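Local coordinates for putative calcium binding protein (Streptomyces coelicolor, PDB 3AKB) that binds calcium ions through EF-hand helix-loop-helix motifs and probably takes part in calcium-mediated regulation in its bacterial host, at residues N18-D22 with Q70-R74; I21-F26 with E54-L60; L100-L104 with V149-V155. The protein carries 2 engineered substitutions. All blocks are in the same frame, centred on the assembly; numbering follows the deposited sequence.

Contact 1: N18-D22 with Q70-R74. With CA (calcium ion), chain H; CA (calcium ion), chain E; CA (calcium ion), chain F.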
loop_
_atom_site.group_PDB
_atom_site.type_symbol
_atom_site.label_atom_id
_atom_site.label_comp_id
_atom_site.label_asym_id
_atom_site.label_seq_id
_atom_site.Cartn_x
_atom_site.Cartn_y
_atom_site.Cartn_z
ATOM N N ASN A 18 11.469 -7.313 -9.063
ATOM C CA ASN A 18 12.735 -7.239 -9.794
ATOM C C ASN A 18 13.908 -6.610 -9.007
ATOM O O ASN A 18 14.987 -6.341 -9.560
ATOM C CB ASN A 18 12.496 -6.550 -11.131
ATOM C CG ASN A 18 12.302 -5.061 -10.983
ATOM O OD1 ASN A 18 12.202 -4.517 -9.876
ATOM N ND2 ASN A 18 12.307 -4.373 -12.107
ATOM N N GLY A 19 13.701 -6.394 -7.711
ATOM C CA GLY A 19 14.785 -5.985 -6.808
ATOM C C GLY A 19 15.006 -4.505 -6.609
ATOM O O GLY A 19 15.876 -4.081 -5.838
ATOM N N HIS A 20 14.216 -3.687 -7.310
ATOM C CA HIS A 20 14.242 -2.268 -7.044
ATOM C C HIS A 20 12.837 -1.725 -7.196
ATOM O O HIS A 20 12.044 -2.285 -7.942
ATOM C CB HIS A 20 15.243 -1.541 -7.970
ATOM C CG HIS A 20 14.888 -1.570 -9.427
ATOM N ND1 HIS A 20 15.483 -2.436 -10.321
ATOM C CD2 HIS A 20 14.053 -0.789 -10.156
ATOM C CE1 HIS A 20 14.990 -2.223 -11.533
ATOM N NE2 HIS A 20 14.139 -1.210 -11.463
ATOM N N ILE A 21 12.546 -0.648 -6.481
ATOM C CA ILE A 21 11.217 -0.031 -6.508
ATOM C C ILE A 21 11.239 1.121 -7.516
ATOM O O ILE A 21 12.113 2.003 -7.421
ATOM C CB ILE A 21 10.820 0.478 -5.115
ATOM C CG1 ILE A 21 10.898 -0.682 -4.100
ATOM C CG2 ILE A 21 9.406 1.067 -5.152
ATOM C CD1 ILE A 21 11.053 -0.255 -2.659
ATOM N N ASP A 22 10.296 1.076 -8.466
ATOM C CA ASP A 22 10.074 2.083 -9.526
ATOM C C ASP A 22 8.668 2.654 -9.401
ATOM O O ASP A 22 7.786 2.052 -8.786
ATOM C CB ASP A 22 10.010 1.418 -10.929
ATOM C CG ASP A 22 11.332 0.986 -11.463
ATOM O OD1 ASP A 22 12.373 1.674 -11.312
ATOM O OD2 ASP A 22 11.300 -0.097 -12.080
ATOM N N GLN A 70 15.635 7.587 -9.460
ATOM C CA GLN A 70 14.217 7.180 -9.533
ATOM C C GLN A 70 14.019 5.655 -9.608
ATOM O O GLN A 70 13.071 5.141 -10.218
ATOM C CB GLN A 70 13.506 7.971 -10.656
ATOM C CG GLN A 70 13.466 9.482 -10.338
ATOM C CD GLN A 70 13.015 10.359 -11.501
ATOM O OE1 GLN A 70 12.815 9.887 -12.623
ATOM N NE2 GLN A 70 12.869 11.651 -11.223
ATOM N N ARG A 71 14.971 4.946 -8.998
ATOM C CA ARG A 71 14.893 3.529 -8.655
ATOM C C ARG A 71 15.317 3.480 -7.186
ATOM O O ARG A 71 16.294 4.151 -6.777
ATOM C CB ARG A 71 15.869 2.673 -9.481
ATOM C CG ARG A 71 15.555 2.583 -10.972
ATOM C CD ARG A 71 16.539 1.659 -11.675
ATOM N NE ARG A 71 17.829 2.315 -11.765
ATOM C CZ ARG A 71 18.236 2.980 -12.833
ATOM N NH1 ARG A 71 17.442 3.045 -13.898
ATOM N NH2 ARG A 71 19.428 3.562 -12.840
ATOM N N ILE A 72 14.579 2.737 -6.371
ATOM C CA ILE A 72 14.998 2.531 -4.983
ATOM C C ILE A 72 15.507 1.105 -4.866
ATOM O O ILE A 72 14.737 0.150 -4.983
ATOM C CB ILE A 72 13.822 2.703 -3.999
ATOM C CG1 ILE A 72 13.212 4.104 -4.145
ATOM C CG2 ILE A 72 14.294 2.441 -2.559
ATOM C CD1 ILE A 72 11.821 4.251 -3.480
ATOM N N THR A 73 16.817 0.954 -4.671
ATOM C CA THR A 73 17.414 -0.366 -4.535
ATOM C C THR A 73 17.119 -0.978 -3.165
ATOM O O THR A 73 16.752 -0.257 -2.223
ATOM C CB THR A 73 18.942 -0.317 -4.740
ATOM O OG1 THR A 73 19.516 0.548 -3.762
ATOM C CG2 THR A 73 19.290 0.184 -6.119
ATOM N N ARG A 74 17.266 -2.304 -3.083
ATOM C CA ARG A 74 17.244 -3.004 -1.805
ATOM C C ARG A 74 18.154 -2.305 -0.799
ATOM O O ARG A 74 17.736 -2.014 0.324
ATOM C CB ARG A 74 17.685 -4.448 -2.008
ATOM C CG ARG A 74 17.170 -5.429 -0.953
ATOM C CD ARG A 74 17.494 -6.862 -1.359
ATOM N NE ARG A 74 16.746 -7.298 -2.539
ATOM C CZ ARG A 74 15.541 -7.859 -2.502
ATOM N NH1 ARG A 74 14.927 -8.050 -1.338
ATOM N NH2 ARG A 74 14.949 -8.230 -3.632
HETATM CA CA CA H . 13.175 -0.497 -13.036
HETATM CA CA CA E . 10.258 -3.398 -9.012
HETATM CA CA CA F . 18.282 5.163 -6.342
HETATM O O HOH W 1 18.477 -3.665 -5.411
HETATM O O HOH W 2 13.256 3.874 -12.862
HETATM O O HOH W 3 10.218 -2.358 -11.130
HETATM O O HOH W 4 19.870 3.424 -7.213
#
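Paired EF-hands couple their calcium loops through a minimal antiparallel ribbon, and residues 18-22 and 70-74 illustrate the principle with one hydrogen-bonded pair. Ile-21 N donates to Ile-72 O and Ile-72 N to Ile-21 O, both at 2.8 Å and nearly straight. The two isoleucines adopt the same mt rotamer and point to the same face of the ribbon, where Ile-21 CB and Ile-72 CB lie 3.9 Å apart. His-20, on the other face, takes chi1 p. Its ring receives Arg-71 CD over one face, 3.9 Å from the centroid in a CH-pi contact, while His-20 NE2 binds a calcium ion at 2.0 Å. Asp-22, chi1 m, reaches that ion with OD2 at 2.1 Å and, more distantly, OD1 at 2.9 Å; OD1 also lies 3.3 Å from Arg-71 CG. One water joins Asp-22 OD1 to Gln-70 O, and another joins Gly-19 O to Arg-74 N, so solvent continues the ribbon where direct pairing stops. Gly-19 has phi/psi of 92/-2°, at which a CB would jam against the preceding carbonyl. The ribbon reaches both loop sites: backbone His-20 O and side-chain Asn-18 OD1 bind the same calcium, both at 2.4 Å, and backbone Arg-71 O binds that of the other loop at 2.3 Å. Asp-14, Asp-16, Asp-25 and a water complete the first site; Asp-65, Asp-67, Asp-69, Glu-76 and a water complete the second. The isoleucine face is covered by Trp-57 and Leu-60 of helix 44-64 and by Phe-10 and Phe-13 of helix 2-13, while Thr-73 caps the start of helix 74-87.

Contact 2: I21-F26 with E54-L60. With CA (calcium ion), chain H; CA (calcium ion), chain E.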
loop_
_atom_site.group_PDB
_atom_site.type_symbol
_atom_site.label_atom_id
_atom_site.label_comp_id
_atom_site.label_asym_id
_atom_site.label_seq_id
_atom_site.Cartn_x
_atom_site.Cartn_y
_atom_site.Cartn_z
ATOM N N ILE A 21 12.546 -0.648 -6.481
ATOM C CA ILE A 21 11.217 -0.031 -6.508
ATOM C C ILE A 21 11.239 1.121 -7.516
ATOM O O ILE A 21 12.113 2.003 -7.421
ATOM C CB ILE A 21 10.820 0.478 -5.115
ATOM C CG1 ILE A 21 10.898 -0.682 -4.100
ATOM C CG2 ILE A 21 9.406 1.067 -5.152
ATOM C CD1 ILE A 21 11.053 -0.255 -2.659
ATOM N N ASP A 22 10.296 1.076 -8.466
ATOM C CA ASP A 22 10.074 2.083 -9.526
ATOM C C ASP A 22 8.668 2.654 -9.401
ATOM O O ASP A 22 7.786 2.052 -8.786
ATOM C CB ASP A 22 10.010 1.418 -10.929
ATOM C CG ASP A 22 11.332 0.986 -11.463
ATOM O OD1 ASP A 22 12.373 1.674 -11.312
ATOM O OD2 ASP A 22 11.300 -0.097 -12.080
ATOM N N ARG A 23 8.432 3.776 -10.085
ATOM C CA ARG A 23 7.067 4.282 -10.186
ATOM C C ARG A 23 6.174 3.187 -10.767
ATOM O O ARG A 23 5.031 3.071 -10.377
ATOM C CB ARG A 23 6.982 5.546 -11.034
ATOM C CG ARG A 23 5.619 6.216 -10.946
ATOM C CD ARG A 23 5.542 7.397 -11.869
ATOM N NE ARG A 23 5.341 6.957 -13.239
ATOM C CZ ARG A 23 4.973 7.760 -14.227
ATOM N NH1 ARG A 23 4.795 9.068 -14.003
ATOM N NH2 ARG A 23 4.821 7.245 -15.436
ATOM N N SER A 24 6.712 2.387 -11.683
ATOM C CA SER A 24 5.916 1.357 -12.362
ATOM C C SER A 24 5.432 0.264 -11.405
ATOM O O SER A 24 4.399 -0.370 -11.646
ATOM C CB SER A 24 6.644 0.740 -13.540
ATOM O OG SER A 24 7.827 0.126 -13.109
ATOM N N ASP A 25 6.137 0.040 -10.302
ATOM C CA ASP A 25 5.640 -0.923 -9.303
ATOM C C ASP A 25 4.310 -0.444 -8.752
ATOM O O ASP A 25 3.365 -1.239 -8.569
ATOM C CB ASP A 25 6.633 -1.054 -8.142
ATOM C CG ASP A 25 7.841 -1.952 -8.451
ATOM O OD1 ASP A 25 7.671 -3.135 -8.855
ATOM O OD2 ASP A 25 8.988 -1.459 -8.269
ATOM N N PHE A 26 4.243 0.862 -8.491
ATOM C CA PHE A 26 3.042 1.512 -7.927
ATOM C C PHE A 26 1.909 1.612 -8.944
ATOM O O PHE A 26 0.761 1.308 -8.612
ATOM C CB PHE A 26 3.411 2.889 -7.377
ATOM C CG PHE A 26 4.169 2.837 -6.080
ATOM C CD1 PHE A 26 3.489 2.963 -4.863
ATOM C CD2 PHE A 26 5.565 2.694 -6.066
ATOM C CE1 PHE A 26 4.172 2.920 -3.658
ATOM C CE2 PHE A 26 6.237 2.644 -4.850
ATOM C CZ PHE A 26 5.533 2.751 -3.653
ATOM N N GLU A 54 0.841 7.504 -7.504
ATOM C CA GLU A 54 2.006 8.320 -7.912
ATOM C C GLU A 54 2.516 9.159 -6.731
ATOM O O GLU A 54 3.746 9.309 -6.531
ATOM C CB GLU A 54 1.680 9.194 -9.125
ATOM C CG GLU A 54 2.925 9.852 -9.775
ATOM C CD GLU A 54 3.386 11.144 -9.119
ATOM O OE1 GLU A 54 2.643 11.702 -8.291
ATOM O OE2 GLU A 54 4.510 11.605 -9.446
ATOM N N ALA A 55 1.581 9.713 -5.961
ATOM C CA ALA A 55 1.961 10.519 -4.805
ATOM C C ALA A 55 2.685 9.671 -3.750
ATOM O O ALA A 55 3.626 10.145 -3.114
ATOM C CB ALA A 55 0.728 11.183 -4.215
ATOM N N LEU A 56 2.253 8.428 -3.584
ATOM C CA LEU A 56 2.911 7.545 -2.615
ATOM C C LEU A 56 4.320 7.217 -3.096
ATOM O O LEU A 56 5.246 7.201 -2.297
ATOM C CB LEU A 56 2.090 6.280 -2.367
ATOM C CG LEU A 56 2.610 5.251 -1.353
ATOM C CD1 LEU A 56 3.088 5.914 -0.067
ATOM C CD2 LEU A 56 1.495 4.265 -1.063
ATOM N N TRP A 57 4.467 6.918 -4.387
ATOM C CA TRP A 57 5.775 6.738 -4.961
ATOM C C TRP A 57 6.680 7.933 -4.654
ATOM O O TRP A 57 7.810 7.736 -4.212
ATOM C CB TRP A 57 5.654 6.528 -6.483
ATOM C CG TRP A 57 6.917 6.896 -7.199
ATOM C CD1 TRP A 57 7.101 7.962 -8.044
ATOM C CD2 TRP A 57 8.189 6.222 -7.111
ATOM N NE1 TRP A 57 8.401 7.980 -8.511
ATOM C CE2 TRP A 57 9.091 6.933 -7.945
ATOM C CE3 TRP A 57 8.652 5.085 -6.418
ATOM C CZ2 TRP A 57 10.429 6.536 -8.113
ATOM C CZ3 TRP A 57 9.995 4.709 -6.574
ATOM C CH2 TRP A 57 10.863 5.429 -7.419
ATOM N N GLN A 58 6.198 9.153 -4.900
ATOM C CA GLN A 58 7.032 10.339 -4.635
ATOM C C GLN A 58 7.384 10.437 -3.162
ATOM O O GLN A 58 8.494 10.841 -2.822
ATOM C CB GLN A 58 6.369 11.633 -5.091
ATOM C CG GLN A 58 6.146 11.711 -6.600
ATOM C CD GLN A 58 7.415 11.641 -7.476
ATOM O OE1 GLN A 58 7.320 11.521 -8.709
ATOM N NE2 GLN A 58 8.592 11.693 -6.856
ATOM N N GLY A 59 6.459 10.041 -2.298
ATOM C CA GLY A 59 6.734 10.070 -0.855
ATOM C C GLY A 59 7.840 9.096 -0.504
ATOM O O GLY A 59 8.731 9.404 0.291
ATOM N N LEU A 60 7.789 7.900 -1.085
ATOM C CA LEU A 60 8.820 6.919 -0.767
ATOM C C LEU A 60 10.160 7.294 -1.383
ATOM O O LEU A 60 11.208 7.188 -0.720
ATOM C CB LEU A 60 8.392 5.506 -1.196
ATOM C CG LEU A 60 9.322 4.372 -0.766
ATOM C CD1 LEU A 60 9.483 4.299 0.757
ATOM C CD2 LEU A 60 8.871 3.044 -1.332
HETATM CA CA CA H . 13.175 -0.497 -13.036
HETATM CA CA CA E . 10.258 -3.398 -9.012
HETATM O O HOH W 3 10.218 -2.358 -11.130
HETATM O O HOH W 5 5.206 10.980 -11.990
#
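This is a buried, largely apolar packing contact, in which the end of the first EF-hand loop and the start of its exiting helix 23-37 lie against the middle of helix 44-64, the entering helix of the second EF-hand. Trp-57 is the centre of it. Its indole receives Arg-23 over one face, with Arg-23 CB 3.8 Å from the centroid of the five-membered ring and only 10° off the normal, a CH-pi contact made by the aliphatic part of a charged side chain. Phe-26 meets the edge of the indole, CE2 to Trp-57 CE3 at 3.8 Å, and in turn offers a ring face to Trp-57 CB, 4.1 Å from the phenyl centroid. The phenylalanine is also held by Leu-56 (Phe-26 CE1 to Leu-56 CG, 3.6 Å) and by Leu-60, whose CD2 lies 4.1 Å from Phe-26 CZ and 4.2 Å from Ile-21 CD1. No direct hydrogen bond links the segments; a water connects Arg-23 NH1 (2.8 Å) with Glu-54 OE2 (2.7 Å) at the outer margin. The loop keeps its own polar order: Asp-25 OD2 accepts a hydrogen bond from Asp-22 N at 2.9 Å while both Asp-25 carboxylate oxygens bind calcium, OD1 at 2.6 Å and OD2 at 2.4 Å. The packing thus adjoins the last ligand of the metal loop. Around it, Phe-10 and Phe-13 of helix 2-13 touch Ile-21, Ile-72 of strand 72-73 touches Ile-21, Trp-57 and Leu-60, and Phe-92, Ala-96 and Phe-99 of helix 89-107 touch Leu-56.

Contact 3: L100-L104 with V149-V155. With CA (calcium ion), chain I.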
loop_
_atom_site.group_PDB
_atom_site.type_symbol
_atom_site.label_atom_id
_atom_site.label_comp_id
_atom_site.label_asym_id
_atom_site.label_seq_id
_atom_site.Cartn_x
_atom_site.Cartn_y
_atom_site.Cartn_z
ATOM N N LEU A 100 -4.718 5.487 -0.208
ATOM C CA LEU A 100 -5.597 4.643 0.606
ATOM C C LEU A 100 -7.066 5.080 0.519
ATOM O O LEU A 100 -7.970 4.251 0.443
ATOM C CB LEU A 100 -5.097 4.593 2.053
ATOM C CG LEU A 100 -3.695 3.981 2.241
ATOM C CD1 LEU A 100 -3.209 4.221 3.680
ATOM C CD2 LEU A 100 -3.680 2.496 1.925
ATOM N N HIS A 101 -7.299 6.388 0.475
ATOM C CA HIS A 101 -8.656 6.893 0.291
ATOM C C HIS A 101 -9.240 6.454 -1.047
ATOM O O HIS A 101 -10.395 6.007 -1.144
ATOM C CB HIS A 101 -8.642 8.412 0.377
ATOM C CG HIS A 101 -10.006 9.031 0.400
ATOM N ND1 HIS A 101 -10.649 9.539 -0.713
ATOM C CD2 HIS A 101 -10.856 9.216 1.437
ATOM C CE1 HIS A 101 -11.836 10.000 -0.352
ATOM N NE2 HIS A 101 -11.979 9.826 0.946
ATOM N N ALA A 102 -8.423 6.587 -2.092
ATOM C CA ALA A 102 -8.842 6.177 -3.439
ATOM C C ALA A 102 -9.089 4.671 -3.554
ATOM O O ALA A 102 -10.011 4.234 -4.262
ATOM C CB ALA A 102 -7.809 6.641 -4.470
ATOM N N ALA A 103 -8.280 3.891 -2.834
ATOM C CA ALA A 103 -8.403 2.446 -2.820
ATOM C C ALA A 103 -9.709 2.058 -2.150
ATOM O O ALA A 103 -10.421 1.173 -2.628
ATOM C CB ALA A 103 -7.200 1.823 -2.084
ATOM N N LEU A 104 -10.060 2.727 -1.054
ATOM C CA LEU A 104 -11.366 2.456 -0.446
ATOM C C LEU A 104 -12.511 2.728 -1.419
ATOM O O LEU A 104 -13.503 1.998 -1.455
ATOM C CB LEU A 104 -11.569 3.284 0.832
ATOM C CG LEU A 104 -10.711 2.755 1.990
ATOM C CD1 LEU A 104 -10.606 3.747 3.102
ATOM C CD2 LEU A 104 -11.262 1.440 2.592
ATOM N N VAL A 149 -14.240 -2.199 6.776
ATOM C CA VAL A 149 -12.884 -1.742 7.000
ATOM C C VAL A 149 -12.795 -0.318 6.474
ATOM O O VAL A 149 -13.043 -0.075 5.296
ATOM C CB VAL A 149 -11.878 -2.670 6.260
ATOM C CG1 VAL A 149 -10.466 -2.110 6.326
ATOM C CG2 VAL A 149 -11.937 -4.076 6.837
ATOM N N GLY A 150 -12.486 0.635 7.354
ATOM C CA GLY A 150 -12.517 2.042 6.927
ATOM C C GLY A 150 -11.175 2.737 6.975
ATOM O O GLY A 150 -10.157 2.159 7.378
ATOM N N GLU A 151 -11.182 3.998 6.588
ATOM C CA GLU A 151 -9.936 4.752 6.507
ATOM C C GLU A 151 -9.262 4.882 7.870
ATOM O O GLU A 151 -8.030 4.854 7.952
ATOM C CB GLU A 151 -10.203 6.139 5.915
ATOM C CG GLU A 151 -8.927 6.970 5.584
ATOM C CD GLU A 151 -9.223 8.104 4.625
ATOM O OE1 GLU A 151 -10.177 7.987 3.849
ATOM O OE2 GLU A 151 -8.511 9.117 4.657
ATOM N N THR A 152 -10.055 5.027 8.939
ATOM C CA THR A 152 -9.481 5.189 10.286
ATOM C C THR A 152 -8.858 3.888 10.785
ATOM O O THR A 152 -8.080 3.886 11.756
ATOM C CB THR A 152 -10.504 5.749 11.300
ATOM O OG1 THR A 152 -11.604 4.846 11.398
ATOM C CG2 THR A 152 -11.003 7.114 10.854
ATOM N N GLU A 153 -9.183 2.782 10.121
ATOM C CA GLU A 153 -8.542 1.492 10.412
ATOM C C GLU A 153 -7.297 1.294 9.550
ATOM O O GLU A 153 -6.235 0.935 10.071
ATOM C CB GLU A 153 -9.544 0.327 10.272
ATOM C CG GLU A 153 -10.609 0.342 11.415
ATOM C CD GLU A 153 -11.824 -0.545 11.198
ATOM O OE1 GLU A 153 -12.227 -0.751 10.041
ATOM O OE2 GLU A 153 -12.432 -1.040 12.194
ATOM N N ILE A 154 -7.396 1.558 8.244
ATOM C CA ILE A 154 -6.262 1.265 7.368
ATOM C C ILE A 154 -5.090 2.240 7.452
ATOM O O ILE A 154 -3.949 1.824 7.269
ATOM C CB ILE A 154 -6.675 0.995 5.898
ATOM C CG1 ILE A 154 -7.189 2.247 5.175
ATOM C CG2 ILE A 154 -7.722 -0.104 5.823
ATOM C CD1 ILE A 154 -7.393 2.004 3.671
ATOM N N VAL A 155 -5.340 3.521 7.706
ATOM C CA VAL A 155 -4.208 4.438 7.703
ATOM C C VAL A 155 -3.224 4.155 8.849
ATOM O O VAL A 155 -2.034 3.999 8.596
ATOM C CB VAL A 155 -4.624 5.931 7.567
ATOM C CG1 VAL A 155 -3.405 6.849 7.598
ATOM C CG2 VAL A 155 -5.384 6.131 6.254
HETATM CA CA CA I . -14.471 -1.816 11.110
HETATM O O HOH W 6 -15.356 0.257 10.938
#
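Apolar packing carries most of this contact. From helix 89-107, Leu-100 and Leu-104, both in the mt rotamer, point toward the start of helix 151-161, which sends Ile-154 back between them: Ile-154 CD1 lies 3.8 Å from Leu-100 CB and 3.7 Å from Leu-104 CD1. Val-155 extends the apolar patch, its CG2 being 3.9 Å from Leu-100 CD1. The short helical segments cross at 131°, with axes 10.5 Å apart, a spacing wide enough for a layer of branched side chains. A second kind of approach sets side chain against backbone. Leu-104 CD1 comes to 3.5 Å from Glu-151 N, and Leu-104 CD2 to 3.6 Å from Val-149 O, so this leucine lies over the entrance to the helix where Gly-150 is the N-cap residue. Leu-104 CD1 also lies 3.7 Å from Glu-151 CB, the aliphatic base of a side chain whose carboxylate forms a salt bridge with Arg-97, one turn before His-101 on helix 89-107. Metal coordination belongs to one side alone. Glu-153 binds calcium with OE1 at 2.7 Å and OE2 at 2.4 Å, and its OE1 also accepts a hydrogen bond from Gly-150 N at 3.0 Å; Asp-142, Asp-144, Asp-146, the backbone oxygen of Lys-148 and a water complete this EF-hand site. The chemistry between the segments is thus apolar packing without a hydrogen bond; the Glu-151 to Arg-97 salt bridge adds a polar tie between the same two helices, and Glu-153, the calcium ligand, is out of reach of residues 100-104.

Overall arrangement
Contacts 1 and 2 form one continuous region of the first EF-hand pair, their centres 10 Å apart. They share Ile-21 and Asp-22, and Trp-57 and Leu-60 of contact 2 pack directly on Ile-72 of contact 1. Both start from the same stretch of the first loop, and the helix packing at 54-60 closes before the strand pairing at 70-74, so the first EF-hand meets the second through the latter's entering helix and loop. Contact 3 follows in sequence, in the second EF-hand pair on the opposite side of the chain's centre, about 18 Å from contact 2 and 26 Å from contact 1, centre to centre. Helix 89-107 bridges the halves, carrying Leu-100 and Leu-104 and touching Leu-56 of contact 2.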